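Local coordinates for protein histidine--tRNA ligase (Thermus thermophilus HB27, PDB 4RDX) that attaches L-histidine to tRNA(His) at the expense of ATP, working as a homodimeric class II aminoacyl-tRNA synthetase, at residues A[162-167]-A[257-262]; A[175-180]-A[225-230]; A[180-185]-A[202-207]; A[191-196]-A[210-215]. All coordinates share one frame; numbering follows the deposited sequence.

Contact 1 of 4, residues A[162-167]-A[257-262]; sequences KVKLSS and PALVRG. With nucleotides of chain B.
Ser166, in segment 162-167 of strand 161-167, lies opposite Leu259 of the irregular loop 257-262, their CA atoms 5.8 Å apart, and the two backbones meet here without cross-segment hydrogen bonds. The contact is carried by one leucine laid on a strand. CG of Leu259 stands anti to its own carbonyl carbon (chi1 -84°), which sets the branch against the strand: Leu259 CG rests 3.8 Å from Ser166 CB, while CD1 of Leu259 lies 3.9 Å from Lys164 O. On the Lys164 side chain it is the root that faces this methyl, with CB 4.3 Å from Leu259 CD1; the ammonium end leads off. The Ser166 hydroxyl lies beside Ala258 CA but is hydrogen-bonded to Glu256 O, just ahead of the loop. Past Leu259, the loop turns to its ligands. Arg261 NE reaches back to Val260 O at 3.2 Å, above the carbonyl plane, while NH2 forms a salt bridge with Glu272 of the adjacent strand. Gly262 N gives a nearly straight bond of 3.1 Å to O5' of A78 of chain B. A loop packed on the class II catalytic sheet thus brings Arg261 into the histidine pocket and Gly262 to the tRNA.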
# COMPACT_ATOMS: atom_id res chain seq x y z
N LYS A 162 16.03 19.04 -12.59
CA LYS A 162 16.33 20.41 -12.16
C LYS A 162 15.91 20.70 -10.72
O LYS A 162 14.72 20.77 -10.41
CB LYS A 162 15.73 21.47 -13.09
CG LYS A 162 16.12 22.88 -12.66
CD LYS A 162 15.21 23.94 -13.23
CE LYS A 162 15.47 24.17 -14.70
NZ LYS A 162 14.49 25.14 -15.27
N VAL A 163 16.90 20.87 -9.85
CA VAL A 163 16.63 21.24 -8.46
C VAL A 163 16.46 22.75 -8.34
O VAL A 163 17.37 23.52 -8.67
CB VAL A 163 17.77 20.79 -7.52
CG1 VAL A 163 17.44 21.17 -6.08
CG2 VAL A 163 18.00 19.29 -7.65
N LYS A 164 15.29 23.18 -7.87
CA LYS A 164 15.03 24.58 -7.61
C LYS A 164 15.02 24.82 -6.11
O LYS A 164 14.38 24.08 -5.36
CB LYS A 164 13.68 25.00 -8.19
CG LYS A 164 13.54 24.83 -9.68
CD LYS A 164 12.25 25.46 -10.17
CE LYS A 164 12.14 25.41 -11.68
NZ LYS A 164 10.98 26.20 -12.18
N LEU A 165 15.74 25.86 -5.68
CA LEU A 165 15.81 26.23 -4.27
C LEU A 165 15.49 27.71 -4.09
O LEU A 165 15.88 28.55 -4.91
CB LEU A 165 17.20 25.94 -3.71
CG LEU A 165 17.46 26.46 -2.29
CD1 LEU A 165 16.72 25.64 -1.25
CD2 LEU A 165 18.95 26.53 -1.97
N SER A 166 14.79 28.03 -3.01
CA SER A 166 14.51 29.41 -2.64
C SER A 166 14.03 29.51 -1.20
O SER A 166 14.10 28.55 -0.44
CB SER A 166 13.46 30.02 -3.58
OG SER A 166 13.47 31.44 -3.49
N SER A 167 13.53 30.69 -0.83
CA SER A 167 13.00 30.91 0.51
C SER A 167 11.77 31.80 0.46
O SER A 167 11.75 32.82 -0.24
CB SER A 167 14.07 31.53 1.41
OG SER A 167 13.51 31.98 2.64
N PRO A 257 14.37 33.32 -7.81
CA PRO A 257 13.85 34.61 -7.36
C PRO A 257 12.75 34.42 -6.33
O PRO A 257 12.72 35.11 -5.31
CB PRO A 257 13.25 35.22 -8.64
CG PRO A 257 13.55 34.23 -9.76
CD PRO A 257 14.60 33.30 -9.26
N ALA A 258 11.86 33.47 -6.61
CA ALA A 258 10.80 33.12 -5.67
C ALA A 258 10.24 31.73 -5.95
O ALA A 258 10.11 31.32 -7.11
CB ALA A 258 9.69 34.16 -5.72
N LEU A 259 9.93 31.01 -4.88
CA LEU A 259 9.18 29.77 -4.97
C LEU A 259 7.90 29.92 -4.15
O LEU A 259 7.89 29.63 -2.96
CB LEU A 259 10.00 28.58 -4.46
CG LEU A 259 10.96 27.92 -5.44
CD1 LEU A 259 11.63 26.72 -4.80
CD2 LEU A 259 10.25 27.51 -6.71
N VAL A 260 6.84 30.37 -4.81
CA VAL A 260 5.60 30.71 -4.12
C VAL A 260 4.94 29.52 -3.43
O VAL A 260 4.65 28.49 -4.05
CB VAL A 260 4.59 31.39 -5.06
CG1 VAL A 260 3.30 31.69 -4.32
CG2 VAL A 260 5.19 32.67 -5.64
N ARG A 261 4.71 29.67 -2.13
CA ARG A 261 3.98 28.70 -1.34
C ARG A 261 2.62 29.29 -0.97
O ARG A 261 2.52 30.46 -0.58
CB ARG A 261 4.75 28.34 -0.07
CG ARG A 261 6.02 27.52 -0.29
CD ARG A 261 5.72 26.11 -0.82
NE ARG A 261 5.76 26.04 -2.28
CZ ARG A 261 6.70 25.41 -2.98
NH1 ARG A 261 7.69 24.79 -2.36
NH2 ARG A 261 6.65 25.40 -4.30
N GLY A 262 1.56 28.49 -1.11
CA GLY A 262 0.22 28.93 -0.76
C GLY A 262 0.05 29.19 0.73
O GLY A 262 0.12 30.34 1.17
P A B 78 1.43 25.41 -3.55
OP1 A B 78 1.46 26.79 -4.08
OP2 A B 78 2.47 24.43 -3.98
O5' A B 78 1.46 25.46 -1.96
C5' A B 78 0.29 25.15 -1.21
C4' A B 78 0.35 23.75 -0.65
O4' A B 78 -0.98 23.33 -0.23
C3' A B 78 0.79 22.67 -1.61
O3' A B 78 2.20 22.60 -1.76
C2' A B 78 0.17 21.41 -1.02
O2' A B 78 0.95 20.94 0.07
C1' A B 78 -1.15 21.95 -0.48
N9 A B 78 -2.26 21.77 -1.43
C8 A B 78 -2.30 22.10 -2.76
N7 A B 78 -3.43 21.82 -3.35
C5 A B 78 -4.20 21.28 -2.34
C6 A B 78 -5.52 20.78 -2.31
N6 A B 78 -6.31 20.75 -3.39
N1 A B 78 -5.99 20.31 -1.14
C2 A B 78 -5.18 20.34 -0.07
N3 A B 78 -3.93 20.78 0.04
C4 A B 78 -3.50 21.25 -1.15

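Contact 2 of 4, residues A[175-180]-A[225-230]; sequences ARYNAY and RPMLDF
Tyr177 and Phe230 meet edge to face: CD1 of the tyrosine points at the centre of the phenylalanine ring, the planes standing at 68° with centroids 5.0 Å apart. A face of the Tyr177 ring is taken by Met227, whose CA sits over its centre, 3.7 Å from the centroid, in a CH-pi contact, while SD lies obliquely near the root of the ring as a Met-aromatic partner. With CG anti to the backbone nitrogen (chi1 -163°), Tyr177 reaches across to the loop, and its hydroxyl donates to Arg225 O over 2.6 Å, in the carbonyl plane and on a lone pair. One helical turn on, Phe230 CZ lies over one face of the Tyr180 ring, toward the rim, 3.4 Å from Tyr180 CG, the two planes inclined at 38°. Tyr180 OH accepts from Arg225 N at 3.0 Å, so both polar ends of the Arg225 backbone are bound by tyrosines. A phenylalanine in place of Tyr177 would probably leave Arg225 O without its hydroxyl mate, though the ring packing could remain. The aromatic cluster thus joins helix 171-185 to the loop between helices 213-221 and 233-248, with Met205 and Leu208 also packed on Tyr177 and Ala258 touching Met227.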
# COMPACT_ATOMS: atom_id res chain seq x y z
N ALA A 175 4.95 39.47 4.09
CA ALA A 175 4.05 40.62 4.22
C ALA A 175 4.63 41.83 3.49
O ALA A 175 3.93 42.52 2.75
CB ALA A 175 3.79 40.94 5.68
N ARG A 176 5.92 42.07 3.72
CA ARG A 176 6.64 43.14 3.04
C ARG A 176 6.57 42.96 1.53
O ARG A 176 6.23 43.90 0.80
CB ARG A 176 8.11 43.18 3.49
CG ARG A 176 8.45 44.26 4.51
CD ARG A 176 9.94 44.32 4.80
NE ARG A 176 10.31 43.55 5.99
CZ ARG A 176 11.19 42.56 5.99
NH1 ARG A 176 11.82 42.23 4.88
NH2 ARG A 176 11.46 41.91 7.11
N TYR A 177 6.88 41.76 1.06
CA TYR A 177 6.91 41.50 -0.38
C TYR A 177 5.54 41.68 -1.02
O TYR A 177 5.44 42.22 -2.13
CB TYR A 177 7.46 40.10 -0.68
CG TYR A 177 7.89 39.95 -2.11
CD1 TYR A 177 8.82 40.83 -2.67
CD2 TYR A 177 7.38 38.94 -2.92
CE1 TYR A 177 9.22 40.71 -3.98
CE2 TYR A 177 7.78 38.81 -4.24
CZ TYR A 177 8.70 39.70 -4.76
OH TYR A 177 9.10 39.57 -6.07
N ASN A 178 4.49 41.27 -0.32
CA ASN A 178 3.12 41.47 -0.80
C ASN A 178 2.71 42.95 -0.86
O ASN A 178 2.16 43.40 -1.87
CB ASN A 178 2.14 40.67 0.06
CG ASN A 178 2.12 39.19 -0.29
OD1 ASN A 178 2.93 38.72 -1.08
ND2 ASN A 178 1.19 38.46 0.31
N ALA A 179 2.98 43.69 0.21
CA ALA A 179 2.72 45.13 0.22
C ALA A 179 3.47 45.84 -0.90
O ALA A 179 2.95 46.78 -1.51
CB ALA A 179 3.09 45.73 1.58
N TYR A 180 4.68 45.38 -1.18
CA TYR A 180 5.51 45.95 -2.23
C TYR A 180 4.96 45.64 -3.63
O TYR A 180 4.87 46.53 -4.48
CB TYR A 180 6.95 45.45 -2.10
CG TYR A 180 7.78 45.60 -3.35
CD1 TYR A 180 8.25 46.84 -3.76
CD2 TYR A 180 8.10 44.49 -4.12
CE1 TYR A 180 9.01 46.97 -4.91
CE2 TYR A 180 8.86 44.61 -5.27
CZ TYR A 180 9.31 45.85 -5.66
OH TYR A 180 10.07 45.98 -6.80
N ARG A 225 11.46 43.68 -8.16
CA ARG A 225 12.51 43.00 -7.41
C ARG A 225 12.04 41.61 -6.98
O ARG A 225 10.85 41.38 -6.80
CB ARG A 225 12.90 43.83 -6.19
CG ARG A 225 13.10 45.31 -6.50
CD ARG A 225 13.50 46.08 -5.25
NE ARG A 225 14.89 45.82 -4.89
CZ ARG A 225 15.84 46.75 -4.87
NH1 ARG A 225 15.54 48.00 -5.18
NH2 ARG A 225 17.08 46.42 -4.53
N PRO A 226 12.99 40.67 -6.83
CA PRO A 226 12.66 39.30 -6.42
C PRO A 226 12.32 39.20 -4.94
O PRO A 226 12.62 40.12 -4.18
CB PRO A 226 13.96 38.54 -6.71
CG PRO A 226 15.03 39.57 -6.55
CD PRO A 226 14.43 40.84 -7.08
N MET A 227 11.71 38.09 -4.54
CA MET A 227 11.43 37.83 -3.13
C MET A 227 12.73 37.73 -2.35
O MET A 227 12.78 38.02 -1.15
CB MET A 227 10.61 36.53 -2.99
CG MET A 227 10.45 36.03 -1.55
SD MET A 227 9.50 37.17 -0.53
CE MET A 227 10.29 36.92 1.06
N LEU A 228 13.80 37.35 -3.04
CA LEU A 228 15.13 37.22 -2.45
C LEU A 228 15.58 38.50 -1.75
O LEU A 228 16.23 38.46 -0.71
CB LEU A 228 16.16 36.84 -3.51
CG LEU A 228 16.23 35.39 -3.99
CD1 LEU A 228 17.38 35.20 -4.98
CD2 LEU A 228 16.40 34.45 -2.80
N ASP A 229 15.21 39.64 -2.33
CA ASP A 229 15.62 40.95 -1.81
C ASP A 229 14.83 41.35 -0.57
O ASP A 229 15.08 42.41 0.01
CB ASP A 229 15.44 42.01 -2.90
CG ASP A 229 16.55 41.97 -3.93
OD1 ASP A 229 17.34 41.00 -3.92
OD2 ASP A 229 16.63 42.90 -4.76
N PHE A 230 13.88 40.52 -0.17
CA PHE A 230 12.98 40.85 0.93
C PHE A 230 13.12 39.91 2.12
O PHE A 230 12.30 39.94 3.03
CB PHE A 230 11.53 40.90 0.44
CG PHE A 230 11.18 42.16 -0.31
CD1 PHE A 230 11.81 42.47 -1.50
CD2 PHE A 230 10.22 43.02 0.19
CE1 PHE A 230 11.50 43.63 -2.18
CE2 PHE A 230 9.89 44.18 -0.50
CZ PHE A 230 10.53 44.48 -1.68

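Contact 3 of 4, residues A[180-185]-A[202-207]; sequences YLREVL and LNPMRI. With nucleotides of chain B.
Pro204 points the CG corner of its ring at one face of the Arg182 guanidinium, over its centre, with Pro204 CG 3.5 Å from Arg182 CZ. The arginine chain is extended from CG to NE, which carries the guanidinium along the loop until Arg182 NH2 comes 3.2 Å from Leu202 O. Deeper in the contact the meeting is apolar. Leu181 CD1 crosses the Met205 side chain at about a right angle, 3.7 Å from Met205 CG, and Leu185 meets Ile207 tip to tip through their CD1 methyls. Leu181 and Leu185 lie one turn apart on helix 171-185, with Arg182 next to Leu181. Around this shell, Leu200 of the following helix packs on Leu185, and Val224 lies against Leu181. Two successive backbone bonds, from Arg206 N to Asn203 O and from Ile207 N to Pro204 O, fold the loop back, and Arg206 is directed away from the helix. There Asn203 OD1 holds Arg206 NE at 3.0 Å, close to the guanidinium plane, acting as a second-shell residue. Arg206 NH2 donates to OP1 of A78 of chain B at 2.8 Å, while OP2 of C77 of chain B lies over one face of the same group. The chemistry is thus divided: a mainly apolar face, bordered by the Arg182 guanidinium, packs on the helix, while Arg206 turns away toward the tRNA and probably offsets the charge of two consecutive phosphates.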
# COMPACT_ATOMS: atom_id res chain seq x y z
N TYR A 180 4.68 45.38 -1.18
CA TYR A 180 5.51 45.95 -2.23
C TYR A 180 4.96 45.64 -3.63
O TYR A 180 4.87 46.53 -4.48
CB TYR A 180 6.95 45.45 -2.10
CG TYR A 180 7.78 45.60 -3.35
CD1 TYR A 180 8.25 46.84 -3.76
CD2 TYR A 180 8.10 44.49 -4.12
CE1 TYR A 180 9.01 46.97 -4.91
CE2 TYR A 180 8.86 44.61 -5.27
CZ TYR A 180 9.31 45.85 -5.66
OH TYR A 180 10.07 45.98 -6.80
N LEU A 181 4.59 44.38 -3.85
CA LEU A 181 4.02 43.95 -5.13
C LEU A 181 2.74 44.71 -5.42
O LEU A 181 2.52 45.17 -6.55
CB LEU A 181 3.75 42.45 -5.13
CG LEU A 181 4.97 41.52 -5.18
CD1 LEU A 181 4.53 40.07 -5.13
CD2 LEU A 181 5.80 41.79 -6.42
N ARG A 182 1.89 44.85 -4.41
CA ARG A 182 0.66 45.63 -4.53
C ARG A 182 0.96 47.09 -4.85
O ARG A 182 0.39 47.66 -5.79
CB ARG A 182 -0.18 45.53 -3.26
CG ARG A 182 -0.91 44.21 -3.10
CD ARG A 182 -1.90 44.25 -1.94
NE ARG A 182 -2.74 43.05 -1.89
CZ ARG A 182 -2.44 41.96 -1.19
NH1 ARG A 182 -1.32 41.90 -0.49
NH2 ARG A 182 -3.26 40.92 -1.21
N GLU A 183 1.87 47.68 -4.08
CA GLU A 183 2.26 49.07 -4.27
C GLU A 183 2.73 49.35 -5.69
O GLU A 183 2.33 50.34 -6.30
CB GLU A 183 3.35 49.47 -3.27
CG GLU A 183 3.79 50.92 -3.39
CD GLU A 183 4.35 51.47 -2.09
OE1 GLU A 183 4.90 50.68 -1.29
OE2 GLU A 183 4.24 52.70 -1.86
N VAL A 184 3.57 48.47 -6.23
CA VAL A 184 4.11 48.66 -7.57
C VAL A 184 3.07 48.41 -8.66
O VAL A 184 2.94 49.19 -9.61
CB VAL A 184 5.34 47.76 -7.83
CG1 VAL A 184 5.70 47.74 -9.30
CG2 VAL A 184 6.52 48.24 -7.00
N LEU A 185 2.32 47.32 -8.52
CA LEU A 185 1.45 46.84 -9.60
C LEU A 185 0.09 47.53 -9.70
O LEU A 185 -0.51 47.57 -10.78
CB LEU A 185 1.27 45.32 -9.49
CG LEU A 185 2.53 44.48 -9.71
CD1 LEU A 185 2.29 43.04 -9.31
CD2 LEU A 185 2.98 44.57 -11.16
N LEU A 202 -5.77 39.59 -4.00
CA LEU A 202 -5.53 38.79 -2.80
C LEU A 202 -4.22 38.00 -2.79
O LEU A 202 -3.59 37.83 -1.74
CB LEU A 202 -6.71 37.84 -2.54
CG LEU A 202 -6.60 36.87 -1.37
CD1 LEU A 202 -6.46 37.62 -0.05
CD2 LEU A 202 -7.79 35.92 -1.34
N ASN A 203 -3.80 37.51 -3.96
CA ASN A 203 -2.65 36.62 -4.06
C ASN A 203 -1.57 37.14 -5.01
O ASN A 203 -1.29 36.51 -6.03
CB ASN A 203 -3.13 35.25 -4.53
CG ASN A 203 -2.19 34.13 -4.14
OD1 ASN A 203 -2.38 32.98 -4.53
ND2 ASN A 203 -1.17 34.46 -3.35
N PRO A 204 -0.97 38.30 -4.69
CA PRO A 204 -0.10 39.02 -5.63
C PRO A 204 1.14 38.25 -6.09
O PRO A 204 1.63 38.51 -7.19
CB PRO A 204 0.33 40.26 -4.84
CG PRO A 204 -0.70 40.41 -3.77
CD PRO A 204 -1.08 39.01 -3.40
N MET A 205 1.65 37.33 -5.28
CA MET A 205 2.87 36.61 -5.64
C MET A 205 2.64 35.60 -6.76
O MET A 205 3.59 35.10 -7.36
CB MET A 205 3.50 35.93 -4.43
CG MET A 205 4.03 36.90 -3.39
SD MET A 205 4.74 36.08 -1.95
CE MET A 205 6.18 35.31 -2.68
N ARG A 206 1.37 35.30 -7.04
CA ARG A 206 1.02 34.40 -8.13
C ARG A 206 1.22 35.09 -9.48
O ARG A 206 1.42 34.43 -10.50
CB ARG A 206 -0.42 33.92 -7.99
CG ARG A 206 -0.56 32.53 -7.39
CD ARG A 206 0.29 32.37 -6.14
NE ARG A 206 -0.14 31.23 -5.32
CZ ARG A 206 0.38 30.01 -5.41
NH1 ARG A 206 1.34 29.75 -6.28
NH2 ARG A 206 -0.07 29.04 -4.62
N ILE A 207 1.16 36.42 -9.47
CA ILE A 207 1.40 37.22 -10.67
C ILE A 207 2.80 36.95 -11.23
O ILE A 207 2.99 36.90 -12.44
CB ILE A 207 1.26 38.73 -10.35
CG1 ILE A 207 -0.20 39.06 -9.99
CG2 ILE A 207 1.72 39.58 -11.52
CD1 ILE A 207 -0.39 40.46 -9.46
P C B 77 -3.26 28.98 -5.65
OP1 C B 77 -3.40 29.40 -4.23
OP2 C B 77 -2.62 29.89 -6.63
O5' C B 77 -2.45 27.60 -5.66
C5' C B 77 -2.50 26.72 -4.55
C4' C B 77 -2.14 25.31 -4.93
O4' C B 77 -2.71 25.00 -6.23
C3' C B 77 -0.66 25.00 -5.10
O3' C B 77 -0.01 24.76 -3.87
C2' C B 77 -0.67 23.80 -6.03
O2' C B 77 -0.99 22.61 -5.32
C1' C B 77 -1.85 24.15 -6.95
N1 C B 77 -1.39 24.85 -8.17
C2 C B 77 -0.94 24.07 -9.23
O2 C B 77 -0.96 22.83 -9.12
N3 C B 77 -0.51 24.68 -10.36
C4 C B 77 -0.51 26.01 -10.43
N4 C B 77 -0.08 26.58 -11.56
C5 C B 77 -0.96 26.83 -9.36
C6 C B 77 -1.38 26.21 -8.25
P A B 78 1.43 25.41 -3.55
OP1 A B 78 1.46 26.79 -4.08
OP2 A B 78 2.47 24.43 -3.98
O5' A B 78 1.46 25.46 -1.96
C5' A B 78 0.29 25.15 -1.21
C4' A B 78 0.35 23.75 -0.65
O4' A B 78 -0.98 23.33 -0.23
C3' A B 78 0.79 22.67 -1.61
O3' A B 78 2.20 22.60 -1.76
C2' A B 78 0.17 21.41 -1.02
O2' A B 78 0.95 20.94 0.07
C1' A B 78 -1.15 21.95 -0.48
N9 A B 78 -2.26 21.77 -1.43
C8 A B 78 -2.30 22.10 -2.76
N7 A B 78 -3.43 21.82 -3.35
C5 A B 78 -4.20 21.28 -2.34
C6 A B 78 -5.52 20.78 -2.31
N6 A B 78 -6.31 20.75 -3.39
N1 A B 78 -5.99 20.31 -1.14
C2 A B 78 -5.18 20.34 -0.07
N3 A B 78 -3.93 20.78 0.04
C4 A B 78 -3.50 21.25 -1.15

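Contact 4 of 4, residues A[191-196]-A[210-215]; sequences ALSEDS and SKSERD. With nucleotides of chain B.
Two helix beginnings, those of 194-202 and 213-221, come together at Ser193, Ser196 and Asp215, beside the binding site for the acceptor end of the tRNA. Asp215 OD2 accepts from three hydroxyls. Ser193 OG approaches Asp215 OD2 on the syn side at 2.8 Å, Ser196 OG comes from above the carboxylate plane, also at 2.8 Å, and Ser210 OG donates to the anti lone pair of Asp215 OD2 at 2.9 Å. Ser193 OG stands between its backbone nitrogen and carbonyl carbon (chi1 59°), which turns it to the carboxylate. The other oxygen, OD1, has a weak bond from Ser193 N and accepts from a water, while Leu192 CD2 lies 3.5 Å from Asp215 OD1. Ser210 OG further accepts from Ser212 N, forming an ST turn, and Ser212 OG caps its helix with a weak bond from Asp215 N. Were Asp215 an alanine, the hydroxyls of Ser193, Ser196 and Ser210 would probably lose their common acceptor and be freer to turn. Between the serines, Lys211 points the other way, its extended chain bringing NZ near the phosphates of C74 and C75 of chain B, with a weak bond to OP2 of C75. With so many donors around it, the buried Asp215 is likely to be stabilised as the anion.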
# COMPACT_ATOMS: atom_id res chain seq x y z
N ALA A 191 -3.11 47.12 -17.28
CA ALA A 191 -2.15 46.45 -18.14
C ALA A 191 -2.14 44.95 -17.87
O ALA A 191 -1.67 44.16 -18.69
CB ALA A 191 -0.77 47.04 -17.96
N LEU A 192 -2.65 44.56 -16.70
CA LEU A 192 -2.68 43.15 -16.31
C LEU A 192 -3.81 42.38 -16.97
O LEU A 192 -4.87 42.93 -17.25
CB LEU A 192 -2.81 43.03 -14.79
CG LEU A 192 -1.65 43.50 -13.92
CD1 LEU A 192 -2.03 43.40 -12.46
CD2 LEU A 192 -0.40 42.69 -14.22
N SER A 193 -3.56 41.09 -17.22
CA SER A 193 -4.61 40.20 -17.69
C SER A 193 -5.59 39.95 -16.55
O SER A 193 -5.32 40.31 -15.40
CB SER A 193 -4.02 38.89 -18.20
OG SER A 193 -3.28 38.24 -17.18
N GLU A 194 -6.72 39.32 -16.86
CA GLU A 194 -7.79 39.12 -15.88
C GLU A 194 -7.34 38.30 -14.66
O GLU A 194 -7.53 38.72 -13.51
CB GLU A 194 -9.00 38.47 -16.54
CG GLU A 194 -9.53 39.24 -17.74
CD GLU A 194 -9.91 40.67 -17.39
OE1 GLU A 194 -10.42 40.89 -16.27
OE2 GLU A 194 -9.70 41.56 -18.24
N ASP A 195 -6.74 37.15 -14.94
CA ASP A 195 -6.21 36.27 -13.89
C ASP A 195 -5.33 37.05 -12.91
O ASP A 195 -5.53 36.99 -11.70
CB ASP A 195 -5.39 35.13 -14.52
CG ASP A 195 -6.25 34.11 -15.24
OD1 ASP A 195 -7.45 34.02 -14.95
OD2 ASP A 195 -5.70 33.38 -16.10
N SER A 196 -4.38 37.80 -13.46
CA SER A 196 -3.46 38.60 -12.66
C SER A 196 -4.14 39.72 -11.87
O SER A 196 -3.63 40.14 -10.84
CB SER A 196 -2.35 39.18 -13.54
OG SER A 196 -1.28 38.27 -13.68
N SER A 210 2.86 34.05 -13.58
CA SER A 210 1.87 34.11 -14.66
C SER A 210 2.43 33.57 -15.97
O SER A 210 3.60 33.78 -16.30
CB SER A 210 1.38 35.54 -14.85
OG SER A 210 0.50 35.63 -15.96
N LYS A 211 1.58 32.87 -16.72
CA LYS A 211 1.97 32.30 -18.00
C LYS A 211 1.63 33.25 -19.15
O LYS A 211 1.93 32.97 -20.31
CB LYS A 211 1.32 30.92 -18.18
CG LYS A 211 1.88 29.89 -17.21
CD LYS A 211 1.06 28.60 -17.18
CE LYS A 211 1.71 27.60 -16.22
NZ LYS A 211 0.93 26.33 -16.06
N SER A 212 1.01 34.37 -18.80
CA SER A 212 0.68 35.42 -19.76
C SER A 212 1.91 36.23 -20.14
O SER A 212 2.59 36.81 -19.28
CB SER A 212 -0.40 36.34 -19.18
OG SER A 212 -0.37 37.61 -19.82
N GLU A 213 2.19 36.29 -21.44
CA GLU A 213 3.36 36.98 -21.96
C GLU A 213 3.40 38.46 -21.62
O GLU A 213 4.46 39.01 -21.29
CB GLU A 213 3.46 36.78 -23.48
CG GLU A 213 4.80 36.24 -23.93
CD GLU A 213 5.24 35.05 -23.11
OE1 GLU A 213 6.02 35.24 -22.15
OE2 GLU A 213 4.82 33.92 -23.42
N ARG A 214 2.24 39.11 -21.71
CA ARG A 214 2.13 40.53 -21.40
C ARG A 214 2.49 40.81 -19.94
O ARG A 214 3.13 41.82 -19.63
CB ARG A 214 0.73 41.05 -21.72
CG ARG A 214 0.36 40.98 -23.20
CD ARG A 214 -1.14 41.12 -23.41
NE ARG A 214 -1.90 40.35 -22.43
CZ ARG A 214 -2.00 39.02 -22.42
NH1 ARG A 214 -1.40 38.30 -23.35
NH2 ARG A 214 -2.72 38.42 -21.48
N ASP A 215 2.07 39.92 -19.05
CA ASP A 215 2.38 40.04 -17.63
C ASP A 215 3.88 39.97 -17.38
O ASP A 215 4.43 40.79 -16.64
CB ASP A 215 1.67 38.96 -16.81
CG ASP A 215 0.18 39.21 -16.67
OD1 ASP A 215 -0.24 40.38 -16.80
OD2 ASP A 215 -0.57 38.24 -16.42
P C B 74 -0.92 24.35 -18.35
OP1 C B 74 0.39 24.99 -18.09
OP2 C B 74 -1.34 23.16 -17.57
O5' C B 74 -2.04 25.47 -18.16
C5' C B 74 -1.92 26.73 -18.79
C4' C B 74 -3.17 27.55 -18.66
O4' C B 74 -4.31 26.83 -19.19
C3' C B 74 -3.60 27.91 -17.25
O3' C B 74 -2.86 28.98 -16.70
C2' C B 74 -5.08 28.22 -17.42
O2' C B 74 -5.27 29.51 -17.97
C1' C B 74 -5.48 27.19 -18.48
N1 C B 74 -6.08 25.98 -17.88
C2 C B 74 -7.41 26.01 -17.47
O2 C B 74 -8.06 27.06 -17.61
N3 C B 74 -7.96 24.91 -16.92
C4 C B 74 -7.22 23.80 -16.78
N4 C B 74 -7.80 22.73 -16.24
C5 C B 74 -5.86 23.74 -17.20
C6 C B 74 -5.33 24.84 -17.74
P C B 75 -2.50 28.98 -15.14
OP1 C B 75 -1.63 30.16 -14.88
OP2 C B 75 -2.02 27.62 -14.78
O5' C B 75 -3.90 29.22 -14.42
C5' C B 75 -4.61 30.43 -14.60
C4' C B 75 -5.99 30.39 -13.98
O4' C B 75 -6.78 29.34 -14.58
C3' C B 75 -6.05 30.09 -12.49
O3' C B 75 -5.77 31.23 -11.69
C2' C B 75 -7.48 29.59 -12.32
O2' C B 75 -8.39 30.68 -12.24
C1' C B 75 -7.72 28.86 -13.65
N1 C B 75 -7.59 27.39 -13.52
C2 C B 75 -8.62 26.68 -12.90
O2 C B 75 -9.62 27.29 -12.48
N3 C B 75 -8.52 25.34 -12.77
C4 C B 75 -7.44 24.71 -13.24
N4 C B 75 -7.39 23.39 -13.09
C5 C B 75 -6.37 25.41 -13.87
C6 C B 75 -6.49 26.74 -13.99
O HOH W 1 -0.46 42.10 -18.96

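Overall arrangement
All four contacts lie in the catalytic part of the chain, on one side of its centre. Contact 1 joins strand 161-167 of the large mixed sheet to a distant loop, and the chain between its segments, mostly helical, holds the other three. Contact 3 is nested within contact 2, shares helix 171-185 and Tyr180 with it, and has its centre 9 Å away; contacts 3 and 4 interleave along the chain, with centres 12 Å apart, touching where Ile207 meets Ser196. Val260 packs on Met205 and Arg206, linking contacts 1 and 3. Contacts 2 to 4 thus build a helical insertion based on contact 1, and contacts 1, 3 and 4 hold residues that meet the 3' end of the tRNA.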